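Local coordinates for protein GNA33 (Neisseria gonorrhoeae FA 1090, PDB 2G5D) that probably cleaves the beta-1,4 bond between MurNAc and GlcNAc in peptidoglycan as an exolytic lytic transglycosylase, leaving a 1,6-anhydro bond on the MurNAc residue, at residues 142-147 / 208-213; 187-192 / 196-201; 245-250 / 255-260. One frame throughout, in Å; residues are numbered along the deposited sequence.

Contact 1. Residues 142-147 / 208-213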
loop_
_atom_site.group_PDB
_atom_site.type_symbol
_atom_site.label_atom_id
_atom_site.label_comp_id
_atom_site.label_asym_id
_atom_site.label_seq_id
_atom_site.Cartn_x
_atom_site.Cartn_y
_atom_site.Cartn_z
ATOM N N GLY A 142 0.122 18.996 2.645
ATOM C CA GLY A 142 -1.187 18.370 2.644
ATOM C C GLY A 142 -1.966 18.823 1.430
ATOM O O GLY A 142 -1.412 19.480 0.545
ATOM N N ILE A 143 -3.246 18.465 1.374
ATOM C CA ILE A 143 -4.118 18.885 0.273
ATOM C C ILE A 143 -4.177 20.424 0.140
ATOM O O ILE A 143 -4.593 21.119 1.074
ATOM C CB ILE A 143 -5.538 18.265 0.387
ATOM C CG1 ILE A 143 -5.463 16.740 0.236
ATOM C CG2 ILE A 143 -6.483 18.865 -0.663
ATOM C CD1 ILE A 143 -6.635 15.992 0.849
ATOM N N PRO A 144 -3.743 20.954 -1.019
ATOM C CA PRO A 144 -3.727 22.398 -1.282
ATOM C C PRO A 144 -5.093 23.077 -1.141
ATOM O O PRO A 144 -6.132 22.420 -1.235
ATOM C CB PRO A 144 -3.236 22.483 -2.727
ATOM C CG PRO A 144 -2.494 21.233 -2.946
ATOM C CD PRO A 144 -3.214 20.191 -2.160
ATOM N N ASP A 145 -5.074 24.388 -0.913
ATOM C CA ASP A 145 -6.287 25.192 -0.758
ATOM C C ASP A 145 -7.158 25.254 -2.018
ATOM O O ASP A 145 -8.353 25.531 -1.935
ATOM C CB ASP A 145 -5.911 26.615 -0.352
ATOM C CG ASP A 145 -5.155 26.676 0.959
ATOM O OD1 ASP A 145 -5.039 25.629 1.643
ATOM O OD2 ASP A 145 -4.686 27.786 1.305
ATOM N N ASP A 146 -6.559 25.011 -3.180
ATOM C CA ASP A 146 -7.262 25.129 -4.460
ATOM C C ASP A 146 -7.318 23.798 -5.215
ATOM O O ASP A 146 -7.614 23.754 -6.407
ATOM C CB ASP A 146 -6.587 26.194 -5.334
ATOM C CG ASP A 146 -5.168 25.809 -5.747
ATOM O OD1 ASP A 146 -4.467 25.121 -4.967
ATOM O OD2 ASP A 146 -4.753 26.197 -6.860
ATOM N N PHE A 147 -7.018 22.716 -4.514
ATOM C CA PHE A 147 -6.992 21.388 -5.106
ATOM C C PHE A 147 -8.408 20.831 -5.081
ATOM O O PHE A 147 -8.970 20.625 -4.012
ATOM C CB PHE A 147 -6.033 20.513 -4.304
ATOM C CG PHE A 147 -5.895 19.109 -4.814
ATOM C CD1 PHE A 147 -4.914 18.791 -5.741
ATOM C CD2 PHE A 147 -6.714 18.092 -4.331
ATOM C CE1 PHE A 147 -4.765 17.485 -6.196
ATOM C CE2 PHE A 147 -6.576 16.791 -4.792
ATOM C CZ PHE A 147 -5.588 16.492 -5.730
ATOM N N LEU A 208 -8.205 23.436 -14.958
ATOM C CA LEU A 208 -6.949 22.954 -15.532
ATOM C C LEU A 208 -6.344 21.863 -14.657
ATOM O O LEU A 208 -6.533 21.893 -13.438
ATOM C CB LEU A 208 -5.938 24.100 -15.629
ATOM C CG LEU A 208 -6.405 25.502 -16.023
ATOM C CD1 LEU A 208 -5.405 26.528 -15.524
ATOM C CD2 LEU A 208 -6.602 25.601 -17.529
ATOM N N PRO A 209 -5.604 20.908 -15.269
ATOM C CA PRO A 209 -4.853 19.910 -14.495
ATOM C C PRO A 209 -4.092 20.565 -13.342
ATOM O O PRO A 209 -3.608 21.689 -13.494
ATOM C CB PRO A 209 -3.874 19.341 -15.525
ATOM C CG PRO A 209 -4.608 19.444 -16.810
ATOM C CD PRO A 209 -5.450 20.696 -16.723
ATOM N N TYR A 210 -4.021 19.892 -12.193
ATOM C CA TYR A 210 -3.285 20.429 -11.063
ATOM C C TYR A 210 -1.777 20.407 -11.337
ATOM O O TYR A 210 -1.316 19.762 -12.290
ATOM C CB TYR A 210 -3.631 19.726 -9.728
ATOM C CG TYR A 210 -3.397 20.652 -8.558
ATOM C CD1 TYR A 210 -2.266 20.522 -7.743
ATOM C CD2 TYR A 210 -4.268 21.716 -8.314
ATOM C CE1 TYR A 210 -2.031 21.417 -6.695
ATOM C CE2 TYR A 210 -4.048 22.602 -7.282
ATOM C CZ TYR A 210 -2.927 22.449 -6.473
ATOM O OH TYR A 210 -2.716 23.349 -5.458
ATOM N N HIS A 211 -1.028 21.141 -10.517
ATOM C CA HIS A 211 0.422 21.283 -10.647
ATOM C C HIS A 211 1.162 19.936 -10.623
ATOM O O HIS A 211 0.756 18.993 -9.944
ATOM C CB HIS A 211 0.952 22.196 -9.542
ATOM C CG HIS A 211 0.413 23.593 -9.596
ATOM N ND1 HIS A 211 0.784 24.497 -10.568
ATOM C CD2 HIS A 211 -0.447 24.251 -8.780
ATOM C CE1 HIS A 211 0.169 25.646 -10.357
ATOM N NE2 HIS A 211 -0.584 25.524 -9.278
ATOM N N THR A 212 2.247 19.871 -11.393
ATOM C CA THR A 212 3.086 18.679 -11.517
ATOM C C THR A 212 4.184 18.757 -10.471
ATOM O O THR A 212 4.423 19.832 -9.913
ATOM C CB THR A 212 3.754 18.608 -12.906
ATOM O OG1 THR A 212 4.465 19.827 -13.144
ATOM C CG2 THR A 212 2.734 18.394 -14.012
ATOM N N ARG A 213 4.848 17.625 -10.212
ATOM C CA ARG A 213 5.970 17.575 -9.260
ATOM C C ARG A 213 7.018 18.652 -9.525
ATOM O O ARG A 213 7.453 19.325 -8.599
ATOM C CB ARG A 213 6.651 16.203 -9.258
ATOM C CG ARG A 213 7.798 16.092 -8.261
ATOM C CD ARG A 213 8.370 14.697 -8.207
ATOM N NE ARG A 213 7.422 13.731 -7.661
ATOM C CZ ARG A 213 7.233 13.480 -6.360
ATOM N NH1 ARG A 213 7.935 14.104 -5.416
ATOM N NH2 ARG A 213 6.339 12.576 -6.011
#
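Tyr210 OH donates a short hydrogen bond to Asp146 OD1 (2.5 Å). The hydroxyl comes in on the syn side of the carboxylate, 25° out of its plane, and the carboxylate lies at the ring's edge. A salt bridge from Asp146 OD2 to Lys224 NZ occupies the second oxygen, and Lys224 NZ is also hydrogen-bonded to His211 NE2, so both oxygens of the carboxylate are held.

The aromatic part is an edge-to-face pair. Phe147 sets CD1 over the centre of one Tyr210 face, 3.7 Å from Tyr210 CG, and the ring planes stand 77° apart. A chi1 of -153° swings the Tyr210 ring roughly opposite the backbone N and across to the turn 144-147, while His211 CD2 lies over the rim of its opposite face.

Apolar packing adds Pro144, whose CG lies 3.8 Å from Tyr210 CZ. Pro144 opens the type I turn that ends at Phe147, so one turn supplies Pro144, Asp146 and Phe147 to the tyrosine.

The turn links strand 138-141 to strand 148-151, and Tyr210 follows strand 206-209 just ahead of helix 213-217. Phe147 also meets Phe314 of strand 313-317 edge-to-face, and its side chain touches Lys199 of strand 197-203.

Contact 2. Residues 187-192 / 196-201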
loop_
_atom_site.group_PDB
_atom_site.type_symbol
_atom_site.label_atom_id
_atom_site.label_comp_id
_atom_site.label_asym_id
_atom_site.label_seq_id
_atom_site.Cartn_x
_atom_site.Cartn_y
_atom_site.Cartn_z
ATOM N N SER A 187 -9.169 16.443 -22.559
ATOM C CA SER A 187 -8.006 15.994 -23.319
ATOM C C SER A 187 -6.680 16.400 -22.652
ATOM O O SER A 187 -5.640 15.794 -22.912
ATOM C CB SER A 187 -8.071 16.529 -24.748
ATOM O OG SER A 187 -8.350 17.917 -24.753
ATOM N N ARG A 188 -6.729 17.417 -21.793
ATOM C CA ARG A 188 -5.541 17.935 -21.110
ATOM C C ARG A 188 -5.196 17.150 -19.844
ATOM O O ARG A 188 -4.025 17.028 -19.482
ATOM C CB ARG A 188 -5.735 19.410 -20.743
ATOM C CG ARG A 188 -5.917 20.339 -21.926
ATOM C CD ARG A 188 -4.590 20.853 -22.439
ATOM N NE ARG A 188 -4.754 21.616 -23.672
ATOM C CZ ARG A 188 -3.951 22.603 -24.063
ATOM N NH1 ARG A 188 -2.915 22.975 -23.312
ATOM N NH2 ARG A 188 -4.194 23.226 -25.208
ATOM N N PHE A 189 -6.227 16.641 -19.169
ATOM C CA PHE A 189 -6.067 15.901 -17.919
ATOM C C PHE A 189 -5.498 14.501 -18.171
ATOM O O PHE A 189 -5.794 13.889 -19.205
ATOM C CB PHE A 189 -7.405 15.814 -17.178
ATOM C CG PHE A 189 -7.905 17.137 -16.664
ATOM C CD1 PHE A 189 -8.481 18.067 -17.531
ATOM C CD2 PHE A 189 -7.816 17.446 -15.312
ATOM C CE1 PHE A 189 -8.944 19.292 -17.060
ATOM C CE2 PHE A 189 -8.278 18.666 -14.827
ATOM C CZ PHE A 189 -8.845 19.590 -15.704
ATOM N N PRO A 190 -4.678 13.992 -17.226
ATOM C CA PRO A 190 -3.995 12.697 -17.365
ATOM C C PRO A 190 -4.899 11.469 -17.153
ATOM O O PRO A 190 -4.730 10.727 -16.181
ATOM C CB PRO A 190 -2.905 12.769 -16.289
ATOM C CG PRO A 190 -3.491 13.637 -15.236
ATOM C CD PRO A 190 -4.340 14.652 -15.946
ATOM N N ILE A 191 -5.845 11.261 -18.068
ATOM C CA ILE A 191 -6.733 10.099 -18.023
ATOM C C ILE A 191 -6.096 8.954 -18.810
ATOM O O ILE A 191 -5.532 9.172 -19.885
ATOM C CB ILE A 191 -8.156 10.436 -18.572
ATOM C CG1 ILE A 191 -8.848 11.471 -17.687
ATOM C CG2 ILE A 191 -9.047 9.203 -18.667
ATOM C CD1 ILE A 191 -8.953 12.824 -18.321
ATOM N N THR A 192 -6.166 7.745 -18.258
ATOM C CA THR A 192 -5.733 6.541 -18.967
ATOM C C THR A 192 -6.928 5.589 -19.075
ATOM O O THR A 192 -8.079 6.025 -18.981
ATOM C CB THR A 192 -4.548 5.840 -18.249
ATOM O OG1 THR A 192 -3.819 6.790 -17.463
ATOM C CG2 THR A 192 -3.605 5.192 -19.264
ATOM N N THR A 196 -10.288 7.252 -11.963
ATOM C CA THR A 196 -11.500 7.311 -11.145
ATOM C C THR A 196 -12.028 8.745 -11.010
ATOM O O THR A 196 -13.242 8.967 -10.948
ATOM C CB THR A 196 -11.283 6.654 -9.747
ATOM O OG1 THR A 196 -12.535 6.531 -9.067
ATOM C CG2 THR A 196 -10.317 7.468 -8.881
ATOM N N ALA A 197 -11.103 9.705 -10.987
ATOM C CA ALA A 197 -11.408 11.117 -10.782
ATOM C C ALA A 197 -10.331 11.992 -11.406
ATOM O O ALA A 197 -9.186 11.557 -11.569
ATOM C CB ALA A 197 -11.515 11.421 -9.289
ATOM N N ILE A 198 -10.703 13.222 -11.759
ATOM C CA ILE A 198 -9.745 14.221 -12.237
ATOM C C ILE A 198 -9.423 15.228 -11.136
ATOM O O ILE A 198 -10.295 15.606 -10.347
ATOM C CB ILE A 198 -10.206 14.957 -13.531
ATOM C CG1 ILE A 198 -11.561 15.654 -13.327
ATOM C CG2 ILE A 198 -10.233 13.990 -14.717
ATOM C CD1 ILE A 198 -11.767 16.880 -14.195
ATOM N N LYS A 199 -8.162 15.648 -11.089
ATOM C CA LYS A 199 -7.707 16.622 -10.098
ATOM C C LYS A 199 -7.262 17.926 -10.778
ATOM O O LYS A 199 -6.448 17.906 -11.709
ATOM C CB LYS A 199 -6.566 16.045 -9.241
ATOM C CG LYS A 199 -6.699 14.563 -8.892
ATOM C CD LYS A 199 -7.750 14.301 -7.826
ATOM C CE LYS A 199 -7.936 12.812 -7.605
ATOM N NZ LYS A 199 -8.675 12.508 -6.350
ATOM N N GLY A 200 -7.795 19.051 -10.308
ATOM C CA GLY A 200 -7.471 20.347 -10.896
ATOM C C GLY A 200 -7.769 21.548 -10.019
ATOM O O GLY A 200 -7.987 21.415 -8.810
ATOM N N ARG A 201 -7.763 22.724 -10.643
ATOM C CA ARG A 201 -7.998 23.999 -9.961
ATOM C C ARG A 201 -8.649 25.001 -10.913
ATOM O O ARG A 201 -8.390 24.973 -12.118
ATOM C CB ARG A 201 -6.684 24.576 -9.420
ATOM C CG ARG A 201 -5.572 24.681 -10.461
ATOM C CD ARG A 201 -4.372 25.460 -9.963
ATOM N NE ARG A 201 -3.585 25.952 -11.090
ATOM C CZ ARG A 201 -3.663 27.181 -11.587
ATOM N NH1 ARG A 201 -4.476 28.079 -11.048
ATOM N NH2 ARG A 201 -2.917 27.518 -12.627
#
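Phe189 and Ile198 form the heart of this apolar contact, their side chains crossing at about a right angle. The phenylalanine is the first residue of 187-192 to reach the strand. Its CG lies anti to the carbonyl carbon (chi1 -67°), and one face of the ring receives Ile198 CD1 in a CH-pi contact, 4.2 Å from the centroid and 19° off the normal. The methyl is offset toward the rim, on the side of CD2 and CE2. Nearer the backbone, Phe189 CD2 packs 3.9 Å from Ile198 CB.

The edge of the same ring meets main chain: Phe189 CE2 is 3.7 Å from Lys199 O and 4.4 Å from Gly200 CA. Having no side chain, Gly200 lets the ring edge settle close to the strand.

Pro190 is the centre of an inverse gamma turn, closed by the 2.9 Å bond from Ile191 N to Phe189 O. Beyond this bend Ile191 extends its end back to the strand, with CD1 4.0 Å from Ile198 CG2, at the more exposed margin.

The loop leaves strand 182-184 and packs on strand 197-203, which runs between strands 148-151 and 206-209. Pro209 and Phe207 of the latter touch Phe189 and Ile198, respectively.

Contact 3. Residues 245-250 / 255-260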
loop_
_atom_site.group_PDB
_atom_site.type_symbol
_atom_site.label_atom_id
_atom_site.label_comp_id
_atom_site.label_asym_id
_atom_site.label_seq_id
_atom_site.Cartn_x
_atom_site.Cartn_y
_atom_site.Cartn_z
ATOM N N SER A 245 3.281 6.760 2.317
ATOM C CA SER A 245 3.230 7.196 3.706
ATOM C C SER A 245 4.620 7.181 4.317
ATOM O O SER A 245 5.565 6.607 3.766
ATOM C CB SER A 245 2.288 6.304 4.523
ATOM O OG SER A 245 2.743 4.963 4.471
ATOM N N GLY A 246 4.753 7.828 5.460
ATOM C CA GLY A 246 6.021 7.821 6.130
ATOM C C GLY A 246 5.940 8.457 7.488
ATOM O O GLY A 246 4.859 8.761 7.992
ATOM N N ARG A 247 7.110 8.679 8.060
ATOM C CA ARG A 247 7.226 9.145 9.419
ATOM C C ARG A 247 8.456 10.041 9.466
ATOM O O ARG A 247 9.547 9.610 9.085
ATOM C CB ARG A 247 7.416 7.920 10.321
ATOM C CG ARG A 247 6.673 7.947 11.603
ATOM C CD ARG A 247 6.920 6.666 12.366
ATOM N NE ARG A 247 6.072 5.576 11.894
ATOM C CZ ARG A 247 5.716 4.532 12.635
ATOM N NH1 ARG A 247 6.136 4.427 13.889
ATOM N NH2 ARG A 247 4.940 3.590 12.120
ATOM N N LEU A 248 8.286 11.288 9.898
ATOM C CA LEU A 248 9.443 12.158 10.150
ATOM C C LEU A 248 10.045 11.838 11.514
ATOM O O LEU A 248 9.318 11.718 12.490
ATOM C CB LEU A 248 9.078 13.643 10.074
ATOM C CG LEU A 248 8.490 14.209 8.778
ATOM C CD1 LEU A 248 8.110 15.683 8.995
ATOM C CD2 LEU A 248 9.436 14.050 7.558
ATOM N N LYS A 249 11.362 11.660 11.575
ATOM C CA LYS A 249 12.040 11.480 12.861
ATOM C C LYS A 249 12.756 12.773 13.200
ATOM O O LYS A 249 13.754 13.112 12.560
ATOM C CB LYS A 249 13.007 10.286 12.855
ATOM C CG LYS A 249 13.757 10.059 14.175
ATOM C CD LYS A 249 13.999 8.570 14.426
ATOM C CE LYS A 249 14.532 8.308 15.826
ATOM N NZ LYS A 249 13.951 7.061 16.400
ATOM N N THR A 250 12.216 13.496 14.187
ATOM C CA THR A 250 12.720 14.824 14.572
ATOM C C THR A 250 14.070 14.687 15.290
ATOM O O THR A 250 14.378 13.605 15.784
ATOM C CB THR A 250 11.683 15.618 15.427
ATOM O OG1 THR A 250 11.616 15.089 16.760
ATOM C CG2 THR A 250 10.285 15.604 14.771
ATOM N N TYR A 255 8.410 11.168 16.523
ATOM C CA TYR A 255 7.878 10.848 15.211
ATOM C C TYR A 255 6.725 11.780 14.877
ATOM O O TYR A 255 5.862 12.032 15.722
ATOM C CB TYR A 255 7.419 9.384 15.150
ATOM C CG TYR A 255 8.552 8.379 15.195
ATOM C CD1 TYR A 255 8.624 7.411 16.207
ATOM C CD2 TYR A 255 9.556 8.397 14.229
ATOM C CE1 TYR A 255 9.679 6.481 16.242
ATOM C CE2 TYR A 255 10.601 7.483 14.251
ATOM C CZ TYR A 255 10.665 6.531 15.253
ATOM O OH TYR A 255 11.719 5.639 15.249
ATOM N N ILE A 256 6.741 12.311 13.658
ATOM C CA ILE A 256 5.578 12.965 13.062
ATOM C C ILE A 256 5.059 12.028 11.963
ATOM O O ILE A 256 5.750 11.762 10.975
ATOM C CB ILE A 256 5.914 14.376 12.501
ATOM C CG1 ILE A 256 6.240 15.342 13.647
ATOM C CG2 ILE A 256 4.756 14.924 11.686
ATOM C CD1 ILE A 256 7.002 16.592 13.227
ATOM N N ARG A 257 3.850 11.517 12.167
ATOM C CA ARG A 257 3.287 10.478 11.315
ATOM C C ARG A 257 2.524 11.098 10.147
ATOM O O ARG A 257 1.651 11.943 10.334
ATOM C CB ARG A 257 2.398 9.539 12.131
ATOM C CG ARG A 257 3.067 8.997 13.408
ATOM C CD ARG A 257 2.432 7.685 13.889
ATOM N NE ARG A 257 2.444 6.668 12.832
ATOM C CZ ARG A 257 1.357 6.139 12.267
ATOM N NH1 ARG A 257 0.138 6.498 12.664
ATOM N NH2 ARG A 257 1.496 5.235 11.301
ATOM N N ILE A 258 2.893 10.678 8.942
ATOM C CA ILE A 258 2.397 11.261 7.706
ATOM C C ILE A 258 1.753 10.154 6.854
ATOM O O ILE A 258 2.387 9.139 6.542
ATOM C CB ILE A 258 3.558 12.003 6.938
ATOM C CG1 ILE A 258 4.216 13.082 7.810
ATOM C CG2 ILE A 258 3.072 12.648 5.673
ATOM C CD1 ILE A 258 3.242 14.144 8.347
ATOM N N GLY A 259 0.485 10.348 6.502
ATOM C CA GLY A 259 -0.261 9.359 5.729
ATOM C C GLY A 259 -0.729 9.908 4.397
ATOM O O GLY A 259 -0.845 11.117 4.234
ATOM N N TYR A 260 -0.984 9.012 3.447
ATOM C CA TYR A 260 -1.585 9.363 2.167
ATOM C C TYR A 260 -2.950 10.051 2.320
ATOM O O TYR A 260 -3.818 9.562 3.036
ATOM C CB TYR A 260 -1.743 8.092 1.315
ATOM C CG TYR A 260 -2.391 8.320 -0.023
ATOM C CD1 TYR A 260 -1.633 8.676 -1.136
ATOM C CD2 TYR A 260 -3.770 8.195 -0.175
ATOM C CE1 TYR A 260 -2.232 8.888 -2.370
ATOM C CE2 TYR A 260 -4.378 8.410 -1.397
ATOM C CZ TYR A 260 -3.608 8.750 -2.490
ATOM O OH TYR A 260 -4.223 8.953 -3.697
#
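Arg247 and Tyr255 meet on one face of a two-stranded antiparallel pairing, where the aliphatic part of the arginine lies over the tyrosine ring. Arg247 CD stands 4.0 Å from the centroid of the Tyr255 ring in a CH-pi contact; the guanidinium is farther off, at most a weak cation-pi partner. Lys249 crosses the tyrosine at a slant, its CD beside CE2, and its NZ donates a hydrogen bond to Tyr255 OH (2.9 Å).

Arg247 and Arg257 lie side by side and point the same way, their guanidinium planes 81° apart. Arg257 NE sits over one face of the Arg247 group, with the two NE atoms 3.9 Å apart. Arg257 NE is buried without a partner, and the closeness of like charges is probably eased by Glu123, which forms a salt bridge to Arg247 NH2 and a long, weak ion pair to Arg257 NH2. Asp324 takes Arg247 NH1, while Tyr391 adds a cation-pi contact to Arg247 and an edge-to-face contact to Tyr255.

On the opposite face, Leu248 CB packs 4.1 Å from Ile256 CB; Thr250, just past the strand, sets CG2 3.8 Å from Ile256 CD1.

The backbone sets this register. Gly246 and Ile258 form one hydrogen-bonded pair, with Gly246 N to Ile258 O nearly straight at 175°, and Leu248 and Ile256 form the next. Arg247-Arg257 and Lys249-Tyr255 are the alternating non-hydrogen-bonded pairs. Tyr255 CA makes a CA-H...O contact with Leu248 O (3.2 Å).

Strand 246-249 pairs in parallel with 116-129, and 255-263 antiparallel with 313-317. The N-to-C directions of strands 246-249 and 255-260 lie 157° apart, and their short connection makes this an antiparallel beta hairpin within the range of the MltA specific insert domain.

From the N terminus, the loop segment 142-147 comes first, and contact 1 brings the chain back to it at 208-213 after 60 intervening residues. Within that long excursion lies contact 2, a local closure with three residues between 187-192 and 196-201. The two touch: strands 197-203 and 206-209 are neighbours in the five-stranded sheet, joined by the probable bond of Leu208 O with Arg201 N and, just past the strand end, of Tyr210 N with Lys199 O. Contact 1 thus stands where that sheet joins the chain leading to helix 213-217. Contact 3 follows in series as a beta hairpin linking strands 116-129 and 313-317. It touches neither; its centre lies about 21 Å from that of contact 1 and about 28 Å from that of contact 2.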